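Local coordinates for protein phytochromobilin synthase (Solanum lycopersicum, PDB 6KME) that probably reduces biliverdin IX alpha to phytochromobilin with electrons from ferredoxin, the step that supplies the chromophore of plant phytochromes, at residues F103-N116 with I221-R235. The protein carries 1 engineered substitution. Sequence-based numbering, arbitrary orientation. Where two conformers were deposited one is given.
Sequences FPKPEFDLPIFCAN and IACNCEAQHRYLTWR. With BLA (biliverdine IX alpha), chain B.
Q228 extends from helix 218-238 to the end of strand 96-104, its stretched chain (chi1 -176°) carrying the amide to the backbone of P104. Q228 NE2 donates to P104 O over 2.9 Å, with the acceptor close to the amide plane, while Q228 OE1 lies 3.5 Å from F103 CB and takes a hydrogen bond from R82. One turn earlier N224 grips the connection to strand 112-119: N224 ND2 meets P106 O nearly head-on at 3.0 Å, and OD1 is held by H134. The P106 ring rests its CB on C225 CB and I221 CG2, and E107 lays its bent chain across I221.

The middle of the contact is mostly apolar. I112 places CD1 over one face of the Y231 ring, 3.8 Å from its centroid, and L232 CD2 covers a face of the F103 ring, both CH-pi contacts. Y231 OH leads on to the polar end, accepting from R235 NH1 and bonding to N131 on the next strand.

R235, kinked at chi3 (66°), turns its guanidinium toward N116. R235 NH2 gives N116 OD1 a bent bond of 3.0 Å from above the carbonyl plane, and a water links NH1 to the same oxygen; D239 pairs with NH2 by a salt bridge. N116 ND2 donates to the biliverdin carbonyl OC at 2.7 Å. Biliverdin CMB lies over a guanidinium face and 3.6 Å from C114 SG. R235 is thus a pocket residue that packs on the biliverdin, and together with the water it probably holds the N116 amide in the rotation that directs ND2 at the substrate.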
loop_
_atom_site.group_PDB
_atom_site.type_symbol
_atom_site.label_atom_id
_atom_site.label_comp_id
_atom_site.label_asym_id
_atom_site.label_seq_id
_atom_site.Cartn_x
_atom_site.Cartn_y
_atom_site.Cartn_z
ATOM N N PHE A 103 -2.389 0.416 8.549
ATOM C CA PHE A 103 -3.707 -0.200 8.534
ATOM C C PHE A 103 -4.499 0.290 9.736
ATOM O O PHE A 103 -4.051 0.087 10.882
ATOM C CB PHE A 103 -3.594 -1.720 8.584
ATOM C CG PHE A 103 -2.836 -2.333 7.413
ATOM C CD1 PHE A 103 -3.057 -1.904 6.116
ATOM C CD2 PHE A 103 -1.916 -3.354 7.628
ATOM C CE1 PHE A 103 -2.364 -2.477 5.049
ATOM C CE2 PHE A 103 -1.219 -3.935 6.570
ATOM C CZ PHE A 103 -1.441 -3.495 5.279
ATOM N N PRO A 104 -5.672 0.888 9.550
ATOM C CA PRO A 104 -6.458 1.353 10.703
ATOM C C PRO A 104 -7.227 0.222 11.373
ATOM O O PRO A 104 -7.504 -0.826 10.781
ATOM C CB PRO A 104 -7.420 2.379 10.084
ATOM C CG PRO A 104 -7.583 1.926 8.660
ATOM C CD PRO A 104 -6.288 1.250 8.258
ATOM N N LYS A 105 -7.565 0.450 12.649
ATOM C CA LYS A 105 -8.524 -0.415 13.299
ATOM C C LYS A 105 -9.884 -0.225 12.628
ATOM O O LYS A 105 -10.188 0.862 12.130
ATOM C CB LYS A 105 -8.605 -0.112 14.800
ATOM C CG LYS A 105 -7.330 -0.490 15.552
ATOM C CD LYS A 105 -7.379 -0.137 17.026
ATOM C CE LYS A 105 -6.022 -0.388 17.677
ATOM N NZ LYS A 105 -5.996 0.052 19.104
ATOM N N PRO A 106 -10.701 -1.278 12.564
ATOM C CA PRO A 106 -11.964 -1.183 11.810
ATOM C C PRO A 106 -12.930 -0.128 12.332
ATOM O O PRO A 106 -13.838 0.270 11.597
ATOM C CB PRO A 106 -12.554 -2.595 11.941
ATOM C CG PRO A 106 -11.366 -3.471 12.182
ATOM C CD PRO A 106 -10.431 -2.652 13.020
ATOM N N GLU A 107 -12.770 0.336 13.570
ATOM C CA GLU A 107 -13.610 1.420 14.073
ATOM C C GLU A 107 -13.312 2.761 13.399
ATOM O O GLU A 107 -14.147 3.670 13.457
ATOM C CB GLU A 107 -13.435 1.553 15.590
ATOM C CG GLU A 107 -14.027 0.405 16.411
ATOM C CD GLU A 107 -13.194 -0.873 16.371
ATOM O OE1 GLU A 107 -12.007 -0.819 15.970
ATOM O OE2 GLU A 107 -13.732 -1.938 16.749
ATOM N N PHE A 108 -12.149 2.911 12.777
ATOM C CA PHE A 108 -11.731 4.168 12.158
ATOM C C PHE A 108 -11.612 3.957 10.656
ATOM O O PHE A 108 -10.631 3.375 10.179
ATOM C CB PHE A 108 -10.416 4.638 12.765
ATOM C CG PHE A 108 -10.477 4.786 14.259
ATOM C CD1 PHE A 108 -10.894 5.978 14.836
ATOM C CD2 PHE A 108 -10.161 3.722 15.086
ATOM C CE1 PHE A 108 -10.964 6.112 16.211
ATOM C CE2 PHE A 108 -10.234 3.845 16.464
ATOM C CZ PHE A 108 -10.638 5.042 17.031
ATOM N N ASP A 109 -12.591 4.468 9.903
ATOM C CA ASP A 109 -12.671 4.161 8.471
ATOM C C ASP A 109 -11.663 4.938 7.621
ATOM O O ASP A 109 -11.941 5.264 6.458
ATOM C CB ASP A 109 -14.095 4.423 7.967
ATOM C CG ASP A 109 -14.448 5.903 7.931
ATOM O OD1 ASP A 109 -13.810 6.700 8.655
ATOM O OD2 ASP A 109 -15.373 6.265 7.171
ATOM N N LEU A 110 -10.477 5.192 8.176
ATOM C CA LEU A 110 -9.428 5.925 7.472
ATOM C C LEU A 110 -8.982 5.208 6.201
ATOM O O LEU A 110 -9.036 3.975 6.111
ATOM C CB LEU A 110 -8.200 6.101 8.367
ATOM C CG LEU A 110 -8.277 7.133 9.478
ATOM C CD1 LEU A 110 -7.410 6.684 10.642
ATOM C CD2 LEU A 110 -7.820 8.470 8.926
ATOM N N PRO A 111 -8.476 5.957 5.224
ATOM C CA PRO A 111 -7.731 5.328 4.136
ATOM C C PRO A 111 -6.512 4.590 4.674
ATOM O O PRO A 111 -5.984 4.892 5.747
ATOM C CB PRO A 111 -7.323 6.511 3.246
ATOM C CG PRO A 111 -8.336 7.576 3.529
ATOM C CD PRO A 111 -8.687 7.403 4.998
ATOM N N ILE A 112 -6.078 3.595 3.908
ATOM C CA ILE A 112 -4.846 2.867 4.187
ATOM C C ILE A 112 -3.681 3.609 3.540
ATOM O O ILE A 112 -3.675 3.828 2.326
ATOM C CB ILE A 112 -4.943 1.426 3.672
ATOM C CG1 ILE A 112 -5.931 0.652 4.549
ATOM C CG2 ILE A 112 -3.568 0.790 3.641
ATOM C CD1 ILE A 112 -6.397 -0.675 3.954
ATOM N N PHE A 113 -2.704 4.025 4.349
ATOM C CA PHE A 113 -1.517 4.654 3.791
ATOM C C PHE A 113 -0.648 3.581 3.157
ATOM O O PHE A 113 -0.418 2.527 3.750
ATOM C CB PHE A 113 -0.714 5.427 4.846
ATOM C CG PHE A 113 0.461 6.177 4.254
ATOM C CD1 PHE A 113 0.282 7.445 3.699
ATOM C CD2 PHE A 113 1.726 5.590 4.192
ATOM C CE1 PHE A 113 1.361 8.131 3.104
ATOM C CE2 PHE A 113 2.800 6.258 3.604
ATOM C CZ PHE A 113 2.618 7.538 3.063
ATOM N N CYS A 114 -0.156 3.858 1.948
ATOM C CA CYS A 114 0.507 2.851 1.124
ATOM C C CYS A 114 1.698 3.481 0.407
ATOM O O CYS A 114 1.525 4.422 -0.375
ATOM C CB CYS A 114 -0.496 2.262 0.126
ATOM S SG CYS A 114 0.199 1.183 -1.153
ATOM N N ALA A 115 2.905 2.975 0.673
ATOM C CA ALA A 115 4.110 3.388 -0.053
ATOM C C ALA A 115 4.870 2.132 -0.451
ATOM O O ALA A 115 5.350 1.389 0.415
ATOM C CB ALA A 115 4.993 4.311 0.785
ATOM N N ASN A 116 4.967 1.891 -1.759
ATOM C CA ASN A 116 5.630 0.711 -2.317
ATOM C C ASN A 116 6.626 1.192 -3.369
ATOM O O ASN A 116 6.249 1.514 -4.504
ATOM C CB ASN A 116 4.620 -0.267 -2.909
ATOM C CG ASN A 116 3.927 -1.090 -1.849
ATOM O OD1 ASN A 116 2.983 -0.628 -1.212
ATOM N ND2 ASN A 116 4.401 -2.306 -1.641
ATOM N N ILE A 221 -18.938 -1.167 11.643
ATOM C CA ILE A 221 -17.606 -1.681 11.956
ATOM C C ILE A 221 -17.347 -2.979 11.198
ATOM O O ILE A 221 -16.250 -3.196 10.668
ATOM C CB ILE A 221 -17.441 -1.856 13.475
ATOM C CG1 ILE A 221 -17.587 -0.499 14.169
ATOM C CG2 ILE A 221 -16.081 -2.478 13.798
ATOM C CD1 ILE A 221 -17.621 -0.566 15.666
ATOM N N ALA A 222 -18.357 -3.855 11.117
ATOM C CA ALA A 222 -18.206 -5.086 10.345
ATOM C C ALA A 222 -17.979 -4.786 8.869
ATOM O O ALA A 222 -17.165 -5.447 8.212
ATOM C CB ALA A 222 -19.429 -5.982 10.522
ATOM N N CYS A 223 -18.695 -3.800 8.324
ATOM C CA CYS A 223 -18.477 -3.431 6.930
ATOM C C CYS A 223 -17.061 -2.911 6.718
ATOM O O CYS A 223 -16.393 -3.287 5.748
ATOM C CB CYS A 223 -19.506 -2.392 6.484
ATOM S SG CYS A 223 -21.084 -3.079 5.908
ATOM N N ASN A 224 -16.581 -2.047 7.622
ATOM C CA ASN A 224 -15.210 -1.552 7.503
ATOM C C ASN A 224 -14.204 -2.687 7.602
ATOM O O ASN A 224 -13.148 -2.649 6.956
ATOM C CB ASN A 224 -14.899 -0.525 8.595
ATOM C CG ASN A 224 -15.797 0.680 8.549
ATOM O OD1 ASN A 224 -16.402 0.987 7.519
ATOM N ND2 ASN A 224 -15.878 1.392 9.671
ATOM N N CYS A 225 -14.509 -3.691 8.424
ATOM C CA CYS A 225 -13.576 -4.790 8.630
ATOM C C CYS A 225 -13.502 -5.678 7.396
ATOM O O CYS A 225 -12.406 -6.094 6.991
ATOM C CB CYS A 225 -13.992 -5.598 9.863
ATOM S SG CYS A 225 -12.882 -6.944 10.283
ATOM N N GLU A 226 -14.656 -5.969 6.783
ATOM C CA GLU A 226 -14.670 -6.750 5.550
ATOM C C GLU A 226 -13.947 -6.016 4.429
ATOM O O GLU A 226 -13.185 -6.626 3.669
ATOM C CB GLU A 226 -16.110 -7.072 5.149
ATOM C CG GLU A 226 -16.251 -7.542 3.703
ATOM C CD GLU A 226 -17.196 -8.724 3.542
ATOM O OE1 GLU A 226 -17.467 -9.423 4.541
ATOM O OE2 GLU A 226 -17.667 -8.956 2.407
ATOM N N ALA A 227 -14.147 -4.699 4.325
ATOM C CA ALA A 227 -13.447 -3.919 3.307
ATOM C C ALA A 227 -11.933 -4.023 3.469
ATOM O O ALA A 227 -11.206 -4.184 2.479
ATOM C CB ALA A 227 -13.900 -2.453 3.358
ATOM N N GLN A 228 -11.439 -3.943 4.710
ATOM C CA GLN A 228 -10.010 -4.117 4.946
ATOM C C GLN A 228 -9.563 -5.546 4.642
ATOM O O GLN A 228 -8.503 -5.748 4.035
ATOM C CB GLN A 228 -9.637 -3.747 6.391
ATOM C CG GLN A 228 -8.121 -3.833 6.628
ATOM C CD GLN A 228 -7.643 -3.315 7.988
ATOM O OE1 GLN A 228 -6.555 -3.672 8.436
ATOM N NE2 GLN A 228 -8.437 -2.453 8.629
ATOM N N HIS A 229 -10.349 -6.549 5.059
ATOM C CA HIS A 229 -9.973 -7.940 4.804
ATOM C C HIS A 229 -9.895 -8.223 3.307
ATOM O O HIS A 229 -8.961 -8.890 2.841
ATOM C CB HIS A 229 -10.959 -8.898 5.476
ATOM C CG HIS A 229 -10.596 -10.340 5.301
ATOM N ND1 HIS A 229 -11.324 -11.201 4.510
ATOM C CD2 HIS A 229 -9.558 -11.063 5.785
ATOM C CE1 HIS A 229 -10.763 -12.396 4.528
ATOM N NE2 HIS A 229 -9.688 -12.339 5.295
ATOM N N ARG A 230 -10.863 -7.710 2.541
ATOM C CA ARG A 230 -10.836 -7.860 1.090
ATOM C C ARG A 230 -9.575 -7.247 0.492
ATOM O O ARG A 230 -8.944 -7.839 -0.392
ATOM C CB ARG A 230 -12.093 -7.219 0.488
ATOM C CG ARG A 230 -12.183 -7.270 -1.059
ATOM C CD ARG A 230 -13.514 -6.634 -1.530
ATOM N NE ARG A 230 -13.529 -6.386 -2.970
ATOM C CZ ARG A 230 -13.151 -5.241 -3.543
ATOM N NH1 ARG A 230 -12.736 -4.224 -2.795
ATOM N NH2 ARG A 230 -13.195 -5.105 -4.870
ATOM N N TYR A 231 -9.191 -6.061 0.970
ATOM C CA TYR A 231 -7.972 -5.397 0.509
ATOM C C TYR A 231 -6.731 -6.224 0.831
ATOM O O TYR A 231 -5.860 -6.408 -0.024
ATOM C CB TYR A 231 -7.889 -4.008 1.145
ATOM C CG TYR A 231 -6.579 -3.262 0.978
ATOM C CD1 TYR A 231 -6.434 -2.289 -0.011
ATOM C CD2 TYR A 231 -5.501 -3.486 1.842
ATOM C CE1 TYR A 231 -5.254 -1.580 -0.161
ATOM C CE2 TYR A 231 -4.311 -2.790 1.699
ATOM C CZ TYR A 231 -4.197 -1.828 0.700
ATOM O OH TYR A 231 -3.027 -1.119 0.546
ATOM N N LEU A 232 -6.619 -6.714 2.073
ATOM C CA LEU A 232 -5.478 -7.551 2.442
ATOM C C LEU A 232 -5.460 -8.833 1.621
ATOM O O LEU A 232 -4.389 -9.349 1.272
ATOM C CB LEU A 232 -5.531 -7.907 3.938
ATOM C CG LEU A 232 -5.507 -6.733 4.912
ATOM C CD1 LEU A 232 -5.780 -7.214 6.353
ATOM C CD2 LEU A 232 -4.171 -6.006 4.804
ATOM N N THR A 233 -6.637 -9.381 1.343
ATOM C CA THR A 233 -6.706 -10.628 0.597
ATOM C C THR A 233 -6.221 -10.427 -0.832
ATOM O O THR A 233 -5.444 -11.241 -1.353
ATOM C CB THR A 233 -8.133 -11.164 0.614
ATOM O OG1 THR A 233 -8.503 -11.510 1.957
ATOM C CG2 THR A 233 -8.241 -12.393 -0.275
ATOM N N TRP A 234 -6.660 -9.342 -1.477
ATOM C CA TRP A 234 -6.176 -9.035 -2.823
ATOM C C TRP A 234 -4.659 -8.914 -2.844
ATOM O O TRP A 234 -3.977 -9.591 -3.628
ATOM C CB TRP A 234 -6.815 -7.745 -3.346
ATOM C CG TRP A 234 -6.105 -7.240 -4.569
ATOM C CD1 TRP A 234 -5.164 -6.242 -4.627
ATOM C CD2 TRP A 234 -6.231 -7.751 -5.909
ATOM N NE1 TRP A 234 -4.714 -6.093 -5.924
ATOM C CE2 TRP A 234 -5.358 -7.000 -6.728
ATOM C CE3 TRP A 234 -7.019 -8.751 -6.494
ATOM C CZ2 TRP A 234 -5.235 -7.232 -8.107
ATOM C CZ3 TRP A 234 -6.900 -8.976 -7.874
ATOM C CH2 TRP A 234 -6.013 -8.219 -8.657
ATOM N N ARG A 235 -4.108 -8.066 -1.969
ATOM C CA ARG A 235 -2.675 -7.796 -2.001
ATOM C C ARG A 235 -1.863 -9.018 -1.607
ATOM O O ARG A 235 -0.809 -9.280 -2.200
ATOM C CB ARG A 235 -2.345 -6.594 -1.103
ATOM C CG ARG A 235 -2.898 -5.269 -1.642
ATOM C CD ARG A 235 -2.236 -4.050 -0.992
ATOM N NE ARG A 235 -0.825 -3.963 -1.363
ATOM C CZ ARG A 235 0.047 -3.142 -0.791
ATOM N NH1 ARG A 235 -0.350 -2.315 0.178
ATOM N NH2 ARG A 235 1.312 -3.147 -1.186
HETATM C CHA BLA B . 5.561 -3.351 -10.420
HETATM N NA BLA B . 3.975 -2.648 -8.494
HETATM C C1A BLA B . 4.260 -2.799 -9.861
HETATM C C2A BLA B . 3.083 -2.351 -10.607
HETATM C C3A BLA B . 2.083 -1.931 -9.623
HETATM C C4A BLA B . 2.659 -2.128 -8.323
HETATM C CMA BLA B . 0.682 -1.361 -9.853
HETATM C CAA BLA B . 3.010 -2.394 -12.159
HETATM C CBA BLA B . 2.677 -3.795 -12.597
HETATM C CGA BLA B . 1.120 -3.996 -12.683
HETATM O O1A BLA B . 0.612 -3.153 -13.363
HETATM O O2A BLA B . 0.731 -4.946 -12.069
HETATM C CHB BLA B . 2.050 -1.822 -6.948
HETATM N NB BLA B . -0.262 -2.547 -7.136
HETATM C C1B BLA B . 0.830 -2.117 -6.347
HETATM C C2B BLA B . 0.112 -1.676 -5.002
HETATM C C3B BLA B . -1.209 -2.109 -5.005
HETATM C C4B BLA B . -1.459 -2.731 -6.380
HETATM C CMB BLA B . 0.935 -1.122 -3.853
HETATM O OB BLA B . -2.421 -3.324 -6.840
HETATM C CAB BLA B . -2.433 -2.090 -4.123
HETATM C CBB BLA B . -3.690 -2.591 -4.144
HETATM N NC BLA B . 7.177 -3.997 -5.412
HETATM C C1C BLA B . 6.866 -3.767 -4.052
HETATM C C2C BLA B . 7.899 -4.574 -3.253
HETATM C C3C BLA B . 8.734 -5.207 -4.174
HETATM C C4C BLA B . 8.282 -4.846 -5.609
HETATM C CMC BLA B . 7.828 -4.543 -1.721
HETATM O OC BLA B . 5.921 -3.037 -3.805
HETATM C CAC BLA B . 9.878 -6.099 -3.843
HETATM C CBC BLA B . 10.112 -6.976 -2.842
HETATM C CHD BLA B . 8.676 -5.152 -6.885
HETATM N ND BLA B . 6.850 -4.086 -8.382
HETATM C C1D BLA B . 7.973 -4.773 -8.176
HETATM C C2D BLA B . 8.625 -5.222 -9.472
HETATM C C3D BLA B . 7.826 -4.755 -10.499
HETATM C C4D BLA B . 6.638 -3.999 -9.837
HETATM C CMD BLA B . 9.911 -6.027 -9.446
HETATM C CAD BLA B . 7.927 -4.867 -12.025
HETATM C CBD BLA B . 7.648 -6.260 -12.555
HETATM C CGD BLA B . 6.134 -6.737 -12.435
HETATM O O1D BLA B . 6.057 -7.841 -11.926
HETATM O O2D BLA B . 5.324 -5.929 -12.869
HETATM O O HOH W 1 2.114 -1.036 1.254
#